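JSC1_58120g3 ([Leptolyngbya] sp. JSC-1, PDB 6XHH) probably senses far-red light as a cyanobacteriochrome, through a verdin-type bilin chromophore held in its GAF domain. Local coordinates at residues Arg31-Glu36 with Glu157-Leu162; Gln83-Val88 with Thr97-Gly102. All coordinates share one frame; numbering follows the deposited sequence.

Contact 1 (Arg31-Glu36 with Glu157-Leu162); sequences RLFGIE and EAEVQL. With EDO (1,2-ethanediol), chain E.
Leu32 and Leu162 reach toward each other tip to tip. With CG anti to the backbone N (chi1 177°), Leu32 brings CD2 to 3.9 Å from CD1 of Leu162. Phe33, next along, gives this side its largest share of the 179 Å² buried between the segments. The ring and the Glu159 side chain run alongside each other, pointing opposite ways, their ring and carboxylate planes 44° apart: CZ of Phe33 lies 3.7 Å from CB of Glu159, and CE1 of Phe33 is 3.9 Å from CG of Glu159. The carbonyl O of Glu159 sits at the ring edge, near its plane, 3.7 Å from CZ of Phe33, while CD1 of Leu162 approaches the ring obliquely. Here the C-terminal end of helix 18-33 packs on the first turns of helix 157-178, two helices packed together on one face of the antiparallel sheet of the GAF domain, as in this fold generally. The polar end of Glu159 turns to other work: OE1 forms a salt bridge with Arg153, which also donates to Phe33 O and so ties both segments together indirectly. Gly34, with positive phi (54°), is the C-prime residue of a Schellman motif that ends the first helix; its N bonds to Arg31 O at 3.2 Å, and Ile35 N returns to Arg30 O. An ethanediol molecule, probably from the crystallisation liquor, places O1 2.8 Å from Gly34 O. Ile35 then brings CD1 to the edge of the Phe33 ring, in its plane.

Contact 2 (Gln83-Val88 with Thr97-Gly102); sequences QNQPFV and TIWEEG. With M1V (mesobiliverdin IX(alpha)), chain C.
Pro86 sets its CG-CD edge over one face of the Trp99 indole, the two side chains running at about a right angle. CG of Pro86 lies over the centre of the indole, 3.3 Å above its plane. CD of Pro86 adds a CH-pi contact, 3.3 Å from the centroid of the five-membered ring and 13° off its normal. The indole thus lies between Pro86 on one face and the backbone of its own segment, at C of Gly102 and offset toward the rim, on the other. CB of Trp99 points toward 83-88, and with CG anti to the backbone N (chi1 178°) the indole continues that way to lie against Pro86; its NE1 is satisfied by a water 3.0 Å away that donates in turn to Asn84 O. Val88 buries more surface than Pro86, second to Trp99. Its O accepts from Thr97 N at 2.8 Å, with an N-H...O angle of 161°, and its CG1 meets CB of Thr97 at 4.2 Å. A second water accepts from Val88 N and donates to Thr97 O, so one direct and one water-mediated bond join the two residues. Between Pro86 and Val88, Phe87 turns to the bilin pocket, where M1V CAC stands 3.6 Å above its ring, over the centre. Strand 87-89 is an outermost strand of the six-stranded sheet, bonded to strand 128-136 through Phe87 and Val131, while helix 157-178 covers the paired segments.

How the contacts relate
Helix 157-178 joins the two contacts, whose centres lie 16 Å apart. Val160, which points away from 31-36 in contact 1, turns to contact 2: its CG1 is 3.6 Å from CB of Pro86 and 3.8 Å from CZ3 of Trp99, while its CG2 is 3.8 Å from CG2 of Val88. Gln161 adds a further packing point, its NE2 3.6 Å from Gly102 O. One turn of helix therefore packs on helix 18-33 with Glu159 and Leu162, and on the 83-88/97-102 pair with Val160. Their relation to the bilin differs. Contact 2 holds the pocket residue Phe87, whereas the Phe33 side chain of contact 1 is about 13 Å from the chromophore.

Contact 1 (Arg31-Glu36 with Glu157-Leu162)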
loop_
_atom_site.group_PDB
_atom_site.type_symbol
_atom_site.label_atom_id
_atom_site.label_comp_id
_atom_site.label_asym_id
_atom_site.label_seq_id
_atom_site.Cartn_x
_atom_site.Cartn_y
_atom_site.Cartn_z
ATOM N N ARG A 31 1.352 12.394 5.001
ATOM C CA ARG A 31 2.102 13.506 5.585
ATOM C C ARG A 31 3.533 13.090 5.923
ATOM O O ARG A 31 4.498 13.798 5.607
ATOM C CB ARG A 31 1.369 13.984 6.848
ATOM C CG ARG A 31 1.971 15.197 7.551
ATOM C CD ARG A 31 1.150 15.585 8.793
ATOM N NE ARG A 31 1.721 15.062 10.033
ATOM C CZ ARG A 31 2.294 15.813 10.970
ATOM N NH1 ARG A 31 2.374 17.128 10.816
ATOM N NH2 ARG A 31 2.787 15.248 12.066
ATOM N N LEU A 32 3.676 11.939 6.585
ATOM C CA LEU A 32 4.988 11.448 6.996
ATOM C C LEU A 32 5.925 11.288 5.805
ATOM O O LEU A 32 7.079 11.731 5.839
ATOM C CB LEU A 32 4.811 10.117 7.722
ATOM C CG LEU A 32 6.083 9.400 8.171
ATOM C CD1 LEU A 32 6.820 10.255 9.180
ATOM C CD2 LEU A 32 5.736 8.042 8.767
ATOM N N PHE A 33 5.441 10.662 4.737
ATOM C CA PHE A 33 6.259 10.421 3.554
ATOM C C PHE A 33 6.342 11.619 2.615
ATOM O O PHE A 33 7.144 11.591 1.673
ATOM C CB PHE A 33 5.713 9.211 2.785
ATOM C CG PHE A 33 6.019 7.875 3.434
ATOM C CD1 PHE A 33 6.833 7.791 4.557
ATOM C CD2 PHE A 33 5.503 6.704 2.910
ATOM C CE1 PHE A 33 7.133 6.557 5.144
ATOM C CE2 PHE A 33 5.798 5.465 3.499
ATOM C CZ PHE A 33 6.607 5.399 4.616
ATOM N N GLY A 34 5.556 12.667 2.852
ATOM C CA GLY A 34 5.501 13.796 1.940
ATOM C C GLY A 34 5.187 13.373 0.519
ATOM O O GLY A 34 5.874 13.775 -0.429
ATOM N N ILE A 35 4.152 12.555 0.347
ATOM C CA ILE A 35 3.824 12.056 -0.984
ATOM C C ILE A 35 2.410 12.461 -1.380
ATOM O O ILE A 35 1.702 13.135 -0.620
ATOM C CB ILE A 35 3.979 10.528 -1.069
ATOM C CG1 ILE A 35 3.092 9.834 -0.015
ATOM C CG2 ILE A 35 5.453 10.132 -0.930
ATOM C CD1 ILE A 35 3.260 8.308 0.015
ATOM N N GLU A 36 1.979 12.029 -2.562
ATOM C CA GLU A 36 0.772 12.570 -3.167
ATOM C C GLU A 36 -0.467 11.708 -2.961
ATOM O O GLU A 36 -1.578 12.229 -3.070
ATOM C CB GLU A 36 1.016 12.814 -4.664
ATOM C CG GLU A 36 1.961 14.002 -4.863
ATOM C CD GLU A 36 2.710 14.040 -6.197
ATOM O OE1 GLU A 36 2.773 13.037 -6.944
ATOM O OE2 GLU A 36 3.254 15.125 -6.502
ATOM N N GLU A 157 14.241 0.837 2.634
ATOM C CA GLU A 157 13.622 -0.316 3.271
ATOM C C GLU A 157 13.021 0.038 4.625
ATOM O O GLU A 157 12.063 -0.608 5.058
ATOM C CB GLU A 157 14.613 -1.478 3.373
ATOM C CG GLU A 157 15.865 -1.246 4.151
ATOM C CD GLU A 157 16.758 -2.490 4.129
ATOM O OE1 GLU A 157 17.197 -2.898 3.024
ATOM O OE2 GLU A 157 16.991 -3.071 5.210
ATOM N N ALA A 158 13.544 1.067 5.303
ATOM C CA ALA A 158 12.914 1.523 6.542
ATOM C C ALA A 158 11.501 2.052 6.297
ATOM O O ALA A 158 10.603 1.845 7.117
ATOM C CB ALA A 158 13.778 2.591 7.215
ATOM N N GLU A 159 11.281 2.749 5.178
ATOM C CA GLU A 159 9.926 3.157 4.828
ATOM C C GLU A 159 9.030 1.959 4.549
ATOM O O GLU A 159 7.856 1.947 4.933
ATOM C CB GLU A 159 9.958 4.070 3.607
ATOM C CG GLU A 159 10.617 5.375 3.902
ATOM C CD GLU A 159 10.833 6.187 2.649
ATOM O OE1 GLU A 159 10.953 5.594 1.566
ATOM O OE2 GLU A 159 10.919 7.412 2.760
ATOM N N VAL A 160 9.552 0.952 3.855
ATOM C CA VAL A 160 8.728 -0.223 3.579
ATOM C C VAL A 160 8.395 -0.949 4.877
ATOM O O VAL A 160 7.262 -1.405 5.088
ATOM C CB VAL A 160 9.447 -1.141 2.568
ATOM C CG1 VAL A 160 8.592 -2.348 2.264
ATOM C CG2 VAL A 160 9.766 -0.379 1.285
ATOM N N GLN A 161 9.367 -1.046 5.781
ATOM C CA GLN A 161 9.097 -1.659 7.074
ATOM C C GLN A 161 8.048 -0.873 7.849
ATOM O O GLN A 161 7.123 -1.463 8.424
ATOM C CB GLN A 161 10.400 -1.791 7.869
ATOM C CG GLN A 161 11.190 -3.024 7.472
ATOM C CD GLN A 161 12.692 -2.803 7.361
ATOM O OE1 GLN A 161 13.246 -1.867 7.937
ATOM N NE2 GLN A 161 13.356 -3.674 6.607
ATOM N N LEU A 162 8.150 0.461 7.851
ATOM C CA LEU A 162 7.127 1.276 8.498
ATOM C C LEU A 162 5.759 0.985 7.902
ATOM O O LEU A 162 4.773 0.797 8.626
ATOM C CB LEU A 162 7.478 2.762 8.371
ATOM C CG LEU A 162 6.614 3.859 9.025
ATOM C CD1 LEU A 162 5.361 4.184 8.223
ATOM C CD2 LEU A 162 6.241 3.512 10.437
HETATM C C1 EDO E . 9.627 12.864 -1.526
HETATM O O1 EDO E . 8.394 12.585 -0.844
HETATM C C2 EDO E . 9.502 14.155 -2.338
HETATM O O2 EDO E . 8.872 15.155 -1.521
#

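Contact 2 (Gln83-Val88 with Thr97-Gly102)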
loop_
_atom_site.group_PDB
_atom_site.type_symbol
_atom_site.label_atom_id
_atom_site.label_comp_id
_atom_site.label_asym_id
_atom_site.label_seq_id
_atom_site.Cartn_x
_atom_site.Cartn_y
_atom_site.Cartn_z
ATOM N N GLN A 83 2.284 -14.174 1.169
ATOM C CA GLN A 83 3.488 -14.388 1.958
ATOM C C GLN A 83 3.949 -13.112 2.660
ATOM O O GLN A 83 5.065 -13.069 3.184
ATOM C CB GLN A 83 4.606 -14.936 1.066
ATOM C CG GLN A 83 4.415 -16.391 0.663
ATOM C CD GLN A 83 3.273 -16.596 -0.303
ATOM O OE1 GLN A 83 3.202 -15.952 -1.354
ATOM N NE2 GLN A 83 2.363 -17.499 0.047
ATOM N N ASN A 84 3.108 -12.076 2.674
ATOM C CA ASN A 84 3.456 -10.771 3.254
ATOM C C ASN A 84 4.765 -10.219 2.696
ATOM O O ASN A 84 5.582 -9.635 3.420
ATOM C CB ASN A 84 3.517 -10.823 4.779
ATOM C CG ASN A 84 3.470 -9.439 5.388
ATOM O OD1 ASN A 84 3.085 -8.472 4.713
ATOM N ND2 ASN A 84 3.878 -9.323 6.650
ATOM N N GLN A 85 4.957 -10.377 1.391
ATOM C CA GLN A 85 6.060 -9.686 0.739
ATOM C C GLN A 85 5.575 -8.339 0.196
ATOM O O GLN A 85 4.458 -8.249 -0.333
ATOM C CB GLN A 85 6.630 -10.538 -0.390
ATOM C CG GLN A 85 7.307 -11.809 0.113
ATOM C CD GLN A 85 8.389 -12.301 -0.836
ATOM O OE1 GLN A 85 9.210 -11.517 -1.328
ATOM N NE2 GLN A 85 8.393 -13.604 -1.102
ATOM N N PRO A 86 6.358 -7.273 0.338
ATOM C CA PRO A 86 5.972 -5.986 -0.246
ATOM C C PRO A 86 6.289 -5.942 -1.733
ATOM O O PRO A 86 7.036 -6.765 -2.270
ATOM C CB PRO A 86 6.837 -4.980 0.517
ATOM C CG PRO A 86 8.082 -5.733 0.794
ATOM C CD PRO A 86 7.649 -7.181 1.040
ATOM N N PHE A 87 5.718 -4.934 -2.390
ATOM C CA PHE A 87 5.992 -4.598 -3.780
ATOM C C PHE A 87 6.471 -3.152 -3.825
ATOM O O PHE A 87 5.716 -2.238 -3.479
ATOM C CB PHE A 87 4.737 -4.797 -4.628
ATOM C CG PHE A 87 4.973 -4.706 -6.108
ATOM C CD1 PHE A 87 5.793 -5.614 -6.744
ATOM C CD2 PHE A 87 4.359 -3.719 -6.857
ATOM C CE1 PHE A 87 6.012 -5.541 -8.100
ATOM C CE2 PHE A 87 4.579 -3.645 -8.216
ATOM C CZ PHE A 87 5.393 -4.554 -8.843
ATOM N N VAL A 88 7.713 -2.946 -4.250
ATOM C CA VAL A 88 8.427 -1.683 -4.068
ATOM C C VAL A 88 8.938 -1.215 -5.424
ATOM O O VAL A 88 9.807 -1.863 -6.007
ATOM C CB VAL A 88 9.593 -1.827 -3.084
ATOM C CG1 VAL A 88 10.254 -0.479 -2.848
ATOM C CG2 VAL A 88 9.119 -2.473 -1.767
ATOM N N THR A 97 12.181 -3.056 -6.865
ATOM C CA THR A 97 13.312 -3.379 -6.009
ATOM C C THR A 97 13.133 -4.781 -5.440
ATOM O O THR A 97 12.093 -5.083 -4.846
ATOM C CB THR A 97 13.399 -2.364 -4.865
ATOM O OG1 THR A 97 13.534 -1.042 -5.404
ATOM C CG2 THR A 97 14.586 -2.678 -3.967
ATOM N N ILE A 98 14.141 -5.639 -5.610
ATOM C CA ILE A 98 13.986 -7.021 -5.165
ATOM C C ILE A 98 14.052 -7.087 -3.644
ATOM O O ILE A 98 14.970 -6.540 -3.016
ATOM C CB ILE A 98 15.034 -7.934 -5.818
ATOM C CG1 ILE A 98 14.930 -7.836 -7.350
ATOM C CG2 ILE A 98 14.789 -9.362 -5.384
ATOM C CD1 ILE A 98 13.568 -8.198 -7.903
ATOM N N TRP A 99 13.059 -7.750 -3.051
ATOM C CA TRP A 99 12.911 -7.900 -1.606
ATOM C C TRP A 99 13.072 -9.373 -1.257
ATOM O O TRP A 99 12.256 -10.205 -1.678
ATOM C CB TRP A 99 11.540 -7.388 -1.176
ATOM C CG TRP A 99 11.202 -7.503 0.282
ATOM C CD1 TRP A 99 10.689 -8.588 0.933
ATOM C CD2 TRP A 99 11.317 -6.464 1.244
ATOM N NE1 TRP A 99 10.490 -8.284 2.262
ATOM C CE2 TRP A 99 10.871 -6.985 2.478
ATOM C CE3 TRP A 99 11.781 -5.149 1.191
ATOM C CZ2 TRP A 99 10.848 -6.219 3.642
ATOM C CZ3 TRP A 99 11.756 -4.393 2.347
ATOM C CH2 TRP A 99 11.303 -4.933 3.557
ATOM N N GLU A 100 14.117 -9.688 -0.490
ATOM C CA GLU A 100 14.432 -11.060 -0.106
ATOM C C GLU A 100 14.968 -11.067 1.318
ATOM O O GLU A 100 15.758 -10.194 1.692
ATOM C CB GLU A 100 15.466 -11.690 -1.066
ATOM C CG GLU A 100 14.932 -11.879 -2.479
ATOM C CD GLU A 100 16.003 -12.252 -3.493
ATOM O OE1 GLU A 100 17.209 -12.071 -3.204
ATOM O OE2 GLU A 100 15.614 -12.706 -4.591
ATOM N N GLU A 101 14.546 -12.067 2.099
ATOM C CA GLU A 101 14.898 -12.170 3.521
ATOM C C GLU A 101 14.570 -10.874 4.257
ATOM O O GLU A 101 15.360 -10.369 5.057
ATOM C CB GLU A 101 16.371 -12.554 3.713
ATOM C CG GLU A 101 16.683 -13.981 3.280
ATOM C CD GLU A 101 18.142 -14.366 3.432
ATOM O OE1 GLU A 101 18.992 -13.485 3.685
ATOM O OE2 GLU A 101 18.444 -15.570 3.271
ATOM N N GLY A 102 13.408 -10.303 3.935
ATOM C CA GLY A 102 12.908 -9.127 4.623
ATOM C C GLY A 102 13.698 -7.854 4.416
ATOM O O GLY A 102 13.651 -6.972 5.275
HETATM O OA M1V C . -4.514 -4.523 -14.127
HETATM C C1A M1V C . -3.774 -5.303 -14.709
HETATM N NA M1V C . -2.718 -5.900 -14.143
HETATM C C2A M1V C . -3.906 -5.716 -16.050
HETATM C CMA M1V C . -4.975 -5.261 -17.017
HETATM C C3A M1V C . -2.874 -6.609 -16.327
HETATM C CAA M1V C . -2.598 -7.298 -17.609
HETATM C CBA M1V C . -2.683 -8.820 -17.481
HETATM C C4A M1V C . -2.089 -6.728 -15.078
HETATM C CHA M1V C . -0.992 -7.531 -14.926
HETATM C C1B M1V C . -0.130 -7.760 -13.763
HETATM C C2B M1V C . 1.012 -8.600 -13.844
HETATM C CMB M1V C . 1.492 -9.322 -15.080
HETATM C C3B M1V C . 1.596 -8.615 -12.613
HETATM C CAB M1V C . 2.853 -9.370 -12.221
HETATM C CBB M1V C . 4.027 -8.391 -12.048
HETATM C CGB M1V C . 4.435 -7.808 -13.384
HETATM O O2B M1V C . 4.966 -8.544 -14.250
HETATM O O1B M1V C . 4.255 -6.598 -13.651
HETATM N NB M1V C . -0.228 -7.294 -12.508
HETATM C C4B M1V C . 0.793 -7.786 -11.774
HETATM C CHB M1V C . 1.107 -7.589 -10.420
HETATM C C1C M1V C . 0.612 -6.690 -9.464
HETATM C C2C M1V C . 1.275 -6.440 -8.255
HETATM C CAC M1V C . 2.533 -7.148 -7.799
HETATM C CBC M1V C . 2.001 -8.485 -7.212
HETATM C CGC M1V C . 3.029 -9.599 -7.077
HETATM O O2C M1V C . 4.226 -9.408 -7.393
HETATM O O1C M1V C . 2.693 -10.735 -6.657
HETATM C C3C M1V C . 0.513 -5.508 -7.554
HETATM C CMC M1V C . 0.863 -4.957 -6.200
HETATM N NC M1V C . -0.519 -5.905 -9.514
HETATM C C4C M1V C . -0.596 -5.171 -8.358
HETATM C CHC M1V C . -1.703 -4.297 -8.157
HETATM C C1D M1V C . -1.926 -3.340 -7.197
HETATM C C2D M1V C . -3.167 -3.089 -6.550
HETATM C CMD M1V C . -4.443 -3.867 -6.764
HETATM N ND M1V C . -1.007 -2.405 -6.742
HETATM C C4D M1V C . -1.618 -1.621 -5.829
HETATM O OD M1V C . -1.050 -0.694 -5.249
HETATM C C3D M1V C . -2.979 -2.046 -5.697
HETATM C CAD M1V C . -4.017 -1.464 -4.771
HETATM C CBD M1V C . -4.507 -0.147 -5.332
HETATM O O HOH W 1 8.603 -9.645 4.202
HETATM O O HOH W 2 9.377 -5.262 -4.682
#